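Local atomic coordinates of beta-lactamase (Serratia marcescens, PDB entry 5GWA), a protein that probably hydrolyses beta-lactam antibiotics to substituted beta-amino acids, as a class A extended-spectrum beta-lactamase that confers resistance, and here holds the inhibitor avibactam. Residues 49-54 and 172-177; 56-61 and 178-183; 99-104 and 185-190. One frame throughout, in Å; residues are numbered along the deposited sequence. Where two conformers were deposited one is given.

Contact 1. Residues 49-54 and 172-177; sequences YKFHLA and KKFYKN
F51 and F174 form a buried edge-to-face (T-shaped) aromatic pair in the all-helical domain of this class A beta-lactamase, where the first turn of helix 49-63 meets the C-terminal end of helix 164-175. The ring centroids lie 5.3 Å apart and the planes are turned 77° to each other. F51 supplies the edge: its CZ approaches CD2 of F174 to 3.8 Å, while F51 CE1 stands 3.8 Å above the F174 plane, displaced from the ring centre toward the rim. The methylene CB of F174 lies in the plane of the F51 ring, 3.9 Å from F51 CZ, which extends the contact down to the root of the second side chain. Each ring leaves its helix with CG opposite the backbone N (chi1 169° for F51, 161° for F174), a setting that sends both into the space between the helices. M192, L170 and L171 also touch F51, and Y185 meets the F174 ring. Just beyond F174 the helix ends in a Schellman motif: N177, with positive phi, donates its N to F174 O, while E178 N reaches K173 O. On the other segment, K50 belongs to the avibactam pocket and fits the SxxK pattern of serine beta-lactamases; its NZ bonds S47, S111 and N113. The F51 side chain lies about 10 Å from the bound inhibitor. With no hydrogen bond across the segments, the attraction rests on dispersion and on the weak electrostatics of ring C-H groups directed at a pi face; both touching side chains are wholly apolar, so the pairing itself buries no side-chain polar group.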
loop_
_atom_site.group_PDB
_atom_site.type_symbol
_atom_site.label_atom_id
_atom_site.label_comp_id
_atom_site.label_asym_id
_atom_site.label_seq_id
_atom_site.Cartn_x
_atom_site.Cartn_y
_atom_site.Cartn_z
ATOM N N TYR A 49 -1.247 -9.759 -13.222
ATOM C CA TYR A 49 -0.956 -11.176 -13.135
ATOM C C TYR A 49 -1.657 -11.902 -12.032
ATOM O O TYR A 49 -1.590 -13.150 -11.963
ATOM C CB TYR A 49 0.534 -11.456 -13.194
ATOM C CG TYR A 49 1.311 -11.385 -11.887
ATOM C CD1 TYR A 49 0.893 -10.584 -10.820
ATOM C CD2 TYR A 49 2.558 -12.020 -11.777
ATOM C CE1 TYR A 49 1.658 -10.488 -9.662
ATOM C CE2 TYR A 49 3.307 -11.947 -10.610
ATOM C CZ TYR A 49 2.876 -11.134 -9.569
ATOM O OH TYR A 49 3.648 -11.015 -8.411
ATOM N N LYS A 50 -2.403 -11.190 -11.213
ATOM C CA LYS A 50 -3.222 -11.830 -10.175
ATOM C C LYS A 50 -4.397 -12.571 -10.825
ATOM O O LYS A 50 -4.997 -13.459 -10.205
ATOM C CB LYS A 50 -3.703 -10.815 -9.144
ATOM C CG LYS A 50 -2.540 -10.246 -8.326
ATOM C CD LYS A 50 -2.935 -8.987 -7.568
ATOM C CE LYS A 50 -1.719 -8.372 -6.908
ATOM N NZ LYS A 50 -2.081 -7.191 -6.087
ATOM N N PHE A 51 -4.787 -12.165 -12.027
ATOM C CA PHE A 51 -5.748 -12.964 -12.810
ATOM C C PHE A 51 -5.204 -14.357 -13.056
ATOM O O PHE A 51 -5.866 -15.377 -12.770
ATOM C CB PHE A 51 -6.082 -12.230 -14.128
ATOM C CG PHE A 51 -6.853 -13.070 -15.114
ATOM C CD1 PHE A 51 -8.135 -13.485 -14.807
ATOM C CD2 PHE A 51 -6.304 -13.420 -16.327
ATOM C CE1 PHE A 51 -8.876 -14.225 -15.706
ATOM C CE2 PHE A 51 -7.030 -14.204 -17.220
ATOM C CZ PHE A 51 -8.324 -14.595 -16.898
ATOM N N HIS A 52 -3.971 -14.407 -13.530
ATOM C CA HIS A 52 -3.335 -15.662 -13.928
ATOM C C HIS A 52 -3.203 -16.499 -12.652
ATOM O O HIS A 52 -3.434 -17.699 -12.648
ATOM C CB HIS A 52 -1.944 -15.385 -14.492
ATOM C CG HIS A 52 -1.932 -14.431 -15.648
ATOM N ND1 HIS A 52 -2.359 -13.120 -15.525
ATOM C CD2 HIS A 52 -1.427 -14.535 -16.897
ATOM C CE1 HIS A 52 -2.203 -12.503 -16.677
ATOM N NE2 HIS A 52 -1.637 -13.329 -17.526
ATOM N N LEU A 53 -2.778 -15.849 -11.571
ATOM C CA LEU A 53 -2.639 -16.536 -10.278
ATOM C C LEU A 53 -3.960 -17.160 -9.811
ATOM O O LEU A 53 -4.002 -18.354 -9.451
ATOM C CB LEU A 53 -2.123 -15.518 -9.256
ATOM C CG LEU A 53 -2.155 -15.991 -7.815
ATOM C CD1 LEU A 53 -1.298 -17.226 -7.605
ATOM C CD2 LEU A 53 -1.740 -14.871 -6.883
ATOM N N ALA A 54 -5.057 -16.442 -10.003
ATOM C CA ALA A 54 -6.369 -16.881 -9.577
ATOM C C ALA A 54 -6.794 -18.104 -10.394
ATOM O O ALA A 54 -7.328 -19.067 -9.839
ATOM C CB ALA A 54 -7.369 -15.770 -9.672
ATOM N N LYS A 172 -9.966 -14.858 -23.357
ATOM C CA LYS A 172 -10.982 -15.523 -24.170
ATOM C C LYS A 172 -11.149 -17.011 -23.830
ATOM O O LYS A 172 -12.292 -17.453 -23.628
ATOM C CB LYS A 172 -10.660 -15.331 -25.651
ATOM C CG LYS A 172 -11.621 -16.025 -26.596
ATOM C CD LYS A 172 -11.355 -15.601 -28.021
ATOM C CE LYS A 172 -12.322 -16.240 -28.998
ATOM N NZ LYS A 172 -12.354 -15.510 -30.294
ATOM N N LYS A 173 -10.041 -17.711 -23.605
ATOM C CA LYS A 173 -10.061 -19.107 -23.117
ATOM C C LYS A 173 -10.832 -19.146 -21.814
ATOM O O LYS A 173 -11.723 -19.973 -21.586
ATOM C CB LYS A 173 -8.647 -19.619 -22.893
ATOM C CG LYS A 173 -7.867 -19.861 -24.174
ATOM C CD LYS A 173 -6.579 -20.616 -23.895
ATOM C CE LYS A 173 -5.769 -20.816 -25.158
ATOM N NZ LYS A 173 -6.217 -22.078 -25.819
ATOM N N PHE A 174 -10.549 -18.175 -20.950
ATOM C CA PHE A 174 -11.246 -18.130 -19.668
ATOM C C PHE A 174 -12.751 -17.873 -19.846
ATOM O O PHE A 174 -13.566 -18.559 -19.202
ATOM C CB PHE A 174 -10.637 -17.026 -18.786
ATOM C CG PHE A 174 -11.516 -16.589 -17.657
ATOM C CD1 PHE A 174 -11.765 -17.430 -16.600
ATOM C CD2 PHE A 174 -12.016 -15.293 -17.611
ATOM C CE1 PHE A 174 -12.573 -17.032 -15.565
ATOM C CE2 PHE A 174 -12.830 -14.889 -16.565
ATOM C CZ PHE A 174 -13.059 -15.750 -15.512
ATOM N N TYR A 175 -13.124 -16.857 -20.633
ATOM C CA TYR A 175 -14.519 -16.422 -20.702
ATOM C C TYR A 175 -15.395 -17.504 -21.280
ATOM O O TYR A 175 -16.572 -17.620 -20.911
ATOM C CB TYR A 175 -14.702 -15.112 -21.506
ATOM C CG TYR A 175 -15.962 -14.423 -21.132
ATOM C CD1 TYR A 175 -16.011 -13.592 -20.033
ATOM C CD2 TYR A 175 -17.168 -14.734 -21.756
ATOM C CE1 TYR A 175 -17.190 -13.008 -19.604
ATOM C CE2 TYR A 175 -18.360 -14.166 -21.317
ATOM C CZ TYR A 175 -18.369 -13.312 -20.235
ATOM O OH TYR A 175 -19.536 -12.757 -19.718
ATOM N N LYS A 176 -14.823 -18.294 -22.166
ATOM C CA LYS A 176 -15.553 -19.383 -22.768
ATOM C C LYS A 176 -15.558 -20.588 -21.836
ATOM O O LYS A 176 -16.066 -21.648 -22.204
ATOM C CB LYS A 176 -14.962 -19.749 -24.124
ATOM C CG LYS A 176 -15.044 -18.607 -25.137
ATOM C CD LYS A 176 -14.400 -18.956 -26.463
ATOM C CE LYS A 176 -15.206 -20.012 -27.210
ATOM N NZ LYS A 176 -14.800 -20.070 -28.646
ATOM N N ASN A 177 -15.148 -20.367 -20.584
ATOM C CA ASN A 177 -14.982 -21.435 -19.592
ATOM C C ASN A 177 -14.323 -22.682 -20.140
ATOM O O ASN A 177 -14.804 -23.812 -19.916
ATOM C CB ASN A 177 -16.292 -21.749 -18.861
ATOM C CG ASN A 177 -16.075 -22.595 -17.625
ATOM O OD1 ASN A 177 -16.969 -23.318 -17.201
ATOM N ND2 ASN A 177 -14.873 -22.546 -17.072
#

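Contact 2. Residues 56-61 and 178-183; sequences AVLDKL and EILSKN. With SO4 (sulfate ion), chain E.
The carboxylate of D59 is the flat group that bears on this contact, and it meets I179 through water: D59 OD1 and I179 O are 4.4 Å apart and are not bonded directly. One water donates to both, at 2.8 Å from D59 OD1 and at a short 2.5 Å from I179 O. It comes to OD1 from over one face of the carboxylate, well out of its plane. The same OD1 has a stronger partner in K63, with which it forms a salt bridge within helix 49-63. Beside this polar link, L180 supplies the apolar part. Its CD2 rests 3.9 Å from L58 CB and 3.6 Å from the backbone N of D59, and its CD1 is 4.2 Å from L58 CD1, so the forked end of L180 lies against the helix surface. The CG of L180 is opposite its own carbonyl carbon (chi1 -60°), which carries the methyls nearer to the helix than the direction of CB alone would suggest. The contact thus joins the later half of helix 49-63, in the all-helical domain, to the turn that leads from helix 164-175 into helix 182-193. S181 is the N-cap of that second helix: its OG bonds S184 N and also D62, a residue of helix 49-63. Farther along, K182 NZ points at a sulfate ion, probably from the crystallisation liquor, at a separation too short to be taken at face value.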
loop_
_atom_site.group_PDB
_atom_site.type_symbol
_atom_site.label_atom_id
_atom_site.label_comp_id
_atom_site.label_asym_id
_atom_site.label_seq_id
_atom_site.Cartn_x
_atom_site.Cartn_y
_atom_site.Cartn_z
ATOM N N ALA A 56 -4.760 -20.347 -11.665
ATOM C CA ALA A 56 -3.996 -21.503 -11.207
ATOM C C ALA A 56 -4.525 -21.966 -9.842
ATOM O O ALA A 56 -4.567 -23.161 -9.541
ATOM C CB ALA A 56 -2.523 -21.176 -11.138
ATOM N N VAL A 57 -4.769 -21.015 -8.951
ATOM C CA VAL A 57 -5.341 -21.370 -7.647
ATOM C C VAL A 57 -6.667 -22.110 -7.743
ATOM O O VAL A 57 -6.878 -23.140 -7.078
ATOM C CB VAL A 57 -5.506 -20.110 -6.789
ATOM C CG1 VAL A 57 -6.268 -20.395 -5.511
ATOM C CG2 VAL A 57 -4.141 -19.571 -6.475
ATOM N N LEU A 58 -7.588 -21.600 -8.550
ATOM C CA LEU A 58 -8.916 -22.192 -8.594
ATOM C C LEU A 58 -8.858 -23.544 -9.281
ATOM O O LEU A 58 -9.655 -24.395 -8.966
ATOM C CB LEU A 58 -9.905 -21.270 -9.314
ATOM C CG LEU A 58 -10.276 -20.054 -8.474
ATOM C CD1 LEU A 58 -10.929 -18.990 -9.364
ATOM C CD2 LEU A 58 -11.204 -20.436 -7.325
ATOM N N ASP A 59 -7.949 -23.705 -10.229
ATOM C CA ASP A 59 -7.716 -25.025 -10.849
ATOM C C ASP A 59 -7.260 -26.023 -9.796
ATOM O O ASP A 59 -7.673 -27.202 -9.815
ATOM C CB ASP A 59 -6.702 -24.950 -11.973
ATOM C CG ASP A 59 -6.396 -26.313 -12.581
ATOM O OD1 ASP A 59 -7.277 -26.814 -13.311
ATOM O OD2 ASP A 59 -5.243 -26.757 -12.484
ATOM N N LYS A 60 -6.300 -25.602 -8.970
ATOM C CA LYS A 60 -5.771 -26.468 -7.932
ATOM C C LYS A 60 -6.887 -26.862 -6.988
ATOM O O LYS A 60 -7.019 -28.036 -6.653
ATOM C CB LYS A 60 -4.638 -25.769 -7.166
ATOM C CG LYS A 60 -4.092 -26.588 -5.995
ATOM C CD LYS A 60 -2.757 -26.013 -5.522
ATOM C CE LYS A 60 -2.173 -26.775 -4.343
ATOM N NZ LYS A 60 -1.440 -27.980 -4.803
ATOM N N LEU A 61 -7.715 -25.918 -6.573
ATOM C CA LEU A 61 -8.820 -26.226 -5.686
ATOM C C LEU A 61 -9.791 -27.184 -6.395
ATOM O O LEU A 61 -10.306 -28.125 -5.788
ATOM C CB LEU A 61 -9.555 -24.969 -5.313
ATOM C CG LEU A 61 -8.792 -23.967 -4.458
ATOM C CD1 LEU A 61 -9.695 -22.786 -4.216
ATOM C CD2 LEU A 61 -8.326 -24.549 -3.122
ATOM N N GLU A 178 -13.143 -22.485 -20.733
ATOM C CA GLU A 178 -12.274 -23.560 -21.184
ATOM C C GLU A 178 -11.190 -23.929 -20.179
ATOM O O GLU A 178 -10.325 -24.757 -20.485
ATOM C CB GLU A 178 -11.587 -23.185 -22.501
ATOM C CG GLU A 178 -12.541 -22.998 -23.668
ATOM C CD GLU A 178 -11.868 -22.570 -24.971
ATOM O OE1 GLU A 178 -10.631 -22.397 -25.011
ATOM O OE2 GLU A 178 -12.599 -22.417 -25.978
ATOM N N ILE A 179 -11.123 -23.186 -19.074
ATOM C CA ILE A 179 -10.076 -23.409 -18.065
ATOM C C ILE A 179 -10.579 -24.046 -16.753
ATOM O O ILE A 179 -9.930 -24.938 -16.225
ATOM C CB ILE A 179 -9.317 -22.089 -17.743
ATOM C CG1 ILE A 179 -8.774 -21.451 -19.013
ATOM C CG2 ILE A 179 -8.184 -22.363 -16.770
ATOM C CD1 ILE A 179 -8.321 -20.021 -18.826
ATOM N N LEU A 180 -11.691 -23.582 -16.202
ATOM C CA LEU A 180 -12.081 -23.955 -14.834
ATOM C C LEU A 180 -13.370 -24.788 -14.783
ATOM O O LEU A 180 -14.094 -24.908 -15.770
ATOM C CB LEU A 180 -12.228 -22.690 -13.990
ATOM C CG LEU A 180 -10.946 -21.844 -13.868
ATOM C CD1 LEU A 180 -11.323 -20.515 -13.233
ATOM C CD2 LEU A 180 -9.889 -22.557 -13.036
ATOM N N SER A 181 -13.722 -25.280 -13.602
ATOM C CA SER A 181 -15.091 -25.751 -13.375
ATOM C C SER A 181 -16.080 -24.625 -13.575
ATOM O O SER A 181 -15.710 -23.454 -13.520
ATOM C CB SER A 181 -15.248 -26.309 -11.959
ATOM O OG SER A 181 -15.221 -25.279 -10.985
ATOM N N LYS A 182 -17.351 -24.969 -13.745
ATOM C CA LYS A 182 -18.400 -23.950 -13.817
ATOM C C LYS A 182 -18.418 -23.038 -12.584
ATOM O O LYS A 182 -18.597 -21.821 -12.710
ATOM C CB LYS A 182 -19.768 -24.625 -14.037
ATOM C CG LYS A 182 -20.921 -23.663 -14.275
ATOM C CD LYS A 182 -21.878 -23.598 -13.085
ATOM C CE LYS A 182 -23.231 -23.034 -13.494
ATOM N NZ LYS A 182 -23.169 -21.693 -14.151
ATOM N N ASN A 183 -18.350 -23.631 -11.386
ATOM C CA ASN A 183 -18.447 -22.873 -10.143
ATOM C C ASN A 183 -17.261 -21.938 -9.976
ATOM O O ASN A 183 -17.441 -20.794 -9.571
ATOM C CB ASN A 183 -18.547 -23.773 -8.913
ATOM C CG ASN A 183 -18.096 -25.184 -9.186
ATOM O OD1 ASN A 183 -18.799 -25.953 -9.845
ATOM N ND2 ASN A 183 -16.923 -25.540 -8.675
HETATM S S SO4 E . -22.984 -22.068 -17.786
HETATM O O1 SO4 E . -23.410 -23.279 -18.537
HETATM O O2 SO4 E . -22.622 -22.478 -16.412
HETATM O O3 SO4 E . -21.779 -21.438 -18.442
HETATM O O4 SO4 E . -24.076 -21.058 -17.775
HETATM O O HOH W 1 -7.582 -25.838 -15.941
#

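Contact 3. Residues 99-104 and 185-190; sequences SFSEII and YDFLLN. With NA (sodium ion), chain I.
Where S101 and I104 of helix 100-109 face F187 of helix 182-193, the backbones keep an even spacing, with CA atoms 8.7 Å apart for S101 and F187 and 8.5 Å for I104 and L188. F187 fills this gap. Its CG lies opposite the backbone N (chi1 177°), which extends the ring outward from its own helix until the far end reaches the neighbouring one. There S101 OG approaches F187 CE1 to 3.6 Å, and the methyl CG2 of I104 lies 3.8 Å from F187 CE2, both at a slant to the ring. S101 O sits in the ring plane, at its edge, 3.7 Å from CZ of F187. I104, which is buried, also touches L58 and L119 of helices 49-63 and 113-123, while S101 and F187 are partly exposed. The first turn of helix 100-109 is fixed by S99, the N-cap, whose OG accepts from E102 N at 2.9 Å and 160°. E102 turns away from F187 and extends to a sodium ion, bound through OE1 at 2.7 Å together with a water, while its OE2 bonds Y91. Across this contact the hydroxyl and carbonyl oxygens of S101 meet C-H groups of F187 rather than a donor; the helices of this domain therefore adhere here mainly through van der Waals contact, with a probably slight electrostatic gain where S101 O faces the weakly positive ring rim.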
loop_
_atom_site.group_PDB
_atom_site.type_symbol
_atom_site.label_atom_id
_atom_site.label_comp_id
_atom_site.label_asym_id
_atom_site.label_seq_id
_atom_site.Cartn_x
_atom_site.Cartn_y
_atom_site.Cartn_z
ATOM N N SER A 99 -10.840 -17.805 4.482
ATOM C CA SER A 99 -11.152 -18.723 3.396
ATOM C C SER A 99 -10.393 -18.380 2.135
ATOM O O SER A 99 -10.073 -17.206 1.877
ATOM C CB SER A 99 -12.653 -18.735 3.070
ATOM O OG SER A 99 -13.123 -17.451 2.603
ATOM N N PHE A 100 -10.206 -19.370 1.279
ATOM C CA PHE A 100 -9.673 -19.116 -0.045
ATOM C C PHE A 100 -10.570 -18.085 -0.735
ATOM O O PHE A 100 -10.078 -17.229 -1.455
ATOM C CB PHE A 100 -9.655 -20.388 -0.890
ATOM C CG PHE A 100 -8.687 -21.396 -0.419
ATOM C CD1 PHE A 100 -7.346 -21.301 -0.730
ATOM C CD2 PHE A 100 -9.128 -22.515 0.308
ATOM C CE1 PHE A 100 -6.436 -22.237 -0.277
ATOM C CE2 PHE A 100 -8.230 -23.460 0.726
ATOM C CZ PHE A 100 -6.884 -23.329 0.440
ATOM N N SER A 101 -11.892 -18.244 -0.612
ATOM C CA SER A 101 -12.831 -17.275 -1.206
ATOM C C SER A 101 -12.518 -15.823 -0.821
ATOM O O SER A 101 -12.357 -14.952 -1.692
ATOM C CB SER A 101 -14.262 -17.591 -0.776
ATOM O OG SER A 101 -15.154 -16.602 -1.247
ATOM N N GLU A 102 -12.390 -15.572 0.465
ATOM C CA GLU A 102 -12.165 -14.220 0.953
ATOM C C GLU A 102 -10.814 -13.732 0.423
ATOM O O GLU A 102 -10.644 -12.532 0.094
ATOM C CB GLU A 102 -12.136 -14.180 2.491
ATOM C CG GLU A 102 -11.913 -12.766 3.004
ATOM C CD GLU A 102 -12.187 -12.524 4.492
ATOM O OE1 GLU A 102 -12.756 -13.398 5.176
ATOM O OE2 GLU A 102 -12.008 -11.373 4.951
ATOM N N ILE A 103 -9.810 -14.577 0.488
ATOM C CA ILE A 103 -8.465 -14.160 0.072
ATOM C C ILE A 103 -8.447 -13.852 -1.420
ATOM O O ILE A 103 -7.906 -12.813 -1.843
ATOM C CB ILE A 103 -7.373 -15.206 0.424
ATOM C CG1 ILE A 103 -7.264 -15.340 1.957
ATOM C CG2 ILE A 103 -6.015 -14.818 -0.192
ATOM C CD1 ILE A 103 -6.525 -16.592 2.393
ATOM N N ILE A 104 -9.062 -14.721 -2.236
ATOM C CA ILE A 104 -9.099 -14.466 -3.669
ATOM C C ILE A 104 -9.879 -13.195 -4.024
ATOM O O ILE A 104 -9.420 -12.414 -4.872
ATOM C CB ILE A 104 -9.708 -15.655 -4.429
ATOM C CG1 ILE A 104 -8.842 -16.864 -4.262
ATOM C CG2 ILE A 104 -9.915 -15.278 -5.885
ATOM C CD1 ILE A 104 -9.518 -18.181 -4.628
ATOM N N TYR A 185 -15.273 -20.818 -12.436
ATOM C CA TYR A 185 -15.475 -19.800 -13.466
ATOM C C TYR A 185 -16.444 -18.744 -13.019
ATOM O O TYR A 185 -16.158 -17.546 -13.136
ATOM C CB TYR A 185 -15.979 -20.483 -14.746
ATOM C CG TYR A 185 -16.546 -19.536 -15.777
ATOM C CD1 TYR A 185 -15.706 -18.811 -16.590
ATOM C CD2 TYR A 185 -17.910 -19.370 -15.937
ATOM C CE1 TYR A 185 -16.199 -17.980 -17.560
ATOM C CE2 TYR A 185 -18.420 -18.492 -16.871
ATOM C CZ TYR A 185 -17.560 -17.825 -17.705
ATOM O OH TYR A 185 -18.072 -16.973 -18.643
ATOM N N ASP A 186 -17.638 -19.143 -12.551
ATOM C CA ASP A 186 -18.627 -18.190 -12.095
ATOM C C ASP A 186 -18.021 -17.309 -11.018
ATOM O O ASP A 186 -18.266 -16.118 -10.964
ATOM C CB ASP A 186 -19.872 -18.915 -11.537
ATOM C CG ASP A 186 -20.850 -19.318 -12.623
ATOM O OD1 ASP A 186 -21.061 -18.480 -13.525
ATOM O OD2 ASP A 186 -21.403 -20.455 -12.560
ATOM N N PHE A 187 -17.352 -17.950 -10.061
ATOM C CA PHE A 187 -16.715 -17.247 -8.946
ATOM C C PHE A 187 -15.666 -16.225 -9.378
ATOM O O PHE A 187 -15.751 -15.032 -8.976
ATOM C CB PHE A 187 -16.080 -18.230 -7.967
ATOM C CG PHE A 187 -15.360 -17.556 -6.840
ATOM C CD1 PHE A 187 -16.045 -16.939 -5.823
ATOM C CD2 PHE A 187 -13.992 -17.545 -6.820
ATOM C CE1 PHE A 187 -15.373 -16.303 -4.782
ATOM C CE2 PHE A 187 -13.310 -16.953 -5.752
ATOM C CZ PHE A 187 -13.998 -16.280 -4.779
ATOM N N LEU A 188 -14.779 -16.637 -10.258
ATOM C CA LEU A 188 -13.743 -15.695 -10.721
ATOM C C LEU A 188 -14.335 -14.600 -11.566
ATOM O O LEU A 188 -13.994 -13.388 -11.392
ATOM C CB LEU A 188 -12.642 -16.410 -11.462
ATOM C CG LEU A 188 -11.495 -15.503 -11.916
ATOM C CD1 LEU A 188 -10.909 -14.656 -10.776
ATOM C CD2 LEU A 188 -10.443 -16.305 -12.630
ATOM N N LEU A 189 -15.274 -14.959 -12.448
ATOM C CA LEU A 189 -15.925 -13.897 -13.242
ATOM C C LEU A 189 -16.640 -12.881 -12.376
ATOM O O LEU A 189 -16.509 -11.669 -12.577
ATOM C CB LEU A 189 -16.884 -14.497 -14.286
ATOM C CG LEU A 189 -17.534 -13.479 -15.237
ATOM C CD1 LEU A 189 -16.539 -12.654 -16.008
ATOM C CD2 LEU A 189 -18.434 -14.190 -16.241
ATOM N N ASN A 190 -17.437 -13.333 -11.382
ATOM C CA ASN A 190 -18.123 -12.404 -10.517
ATOM C C ASN A 190 -17.088 -11.519 -9.811
ATOM O O ASN A 190 -17.294 -10.317 -9.666
ATOM C CB ASN A 190 -18.985 -13.131 -9.481
ATOM C CG ASN A 190 -20.305 -13.624 -10.055
ATOM O OD1 ASN A 190 -20.874 -13.023 -10.941
ATOM N ND2 ASN A 190 -20.837 -14.663 -9.456
HETATM NA NA NA I . -12.930 -16.077 5.642
HETATM O O HOH W 2 -15.286 -17.377 5.500
#

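From the N terminus the chain first passes 49-54 and 56-61 on one helix, 49-63, and then 99-104, before any contact is closed. Contact 1 closes when helix 164-175 returns to 49-54, contact 2 a few residues later in the turn after that helix, and contact 3 within helix 182-193. Because the second segments follow in the same order as the first, all three closures cross one another and none nests. Contacts 1 and 2 use the same helix at successive levels, contacts 2 and 3 share helix 182-193, and L58 bridges them by touching both I104 and L188. Together they tie four helices of the helical domain.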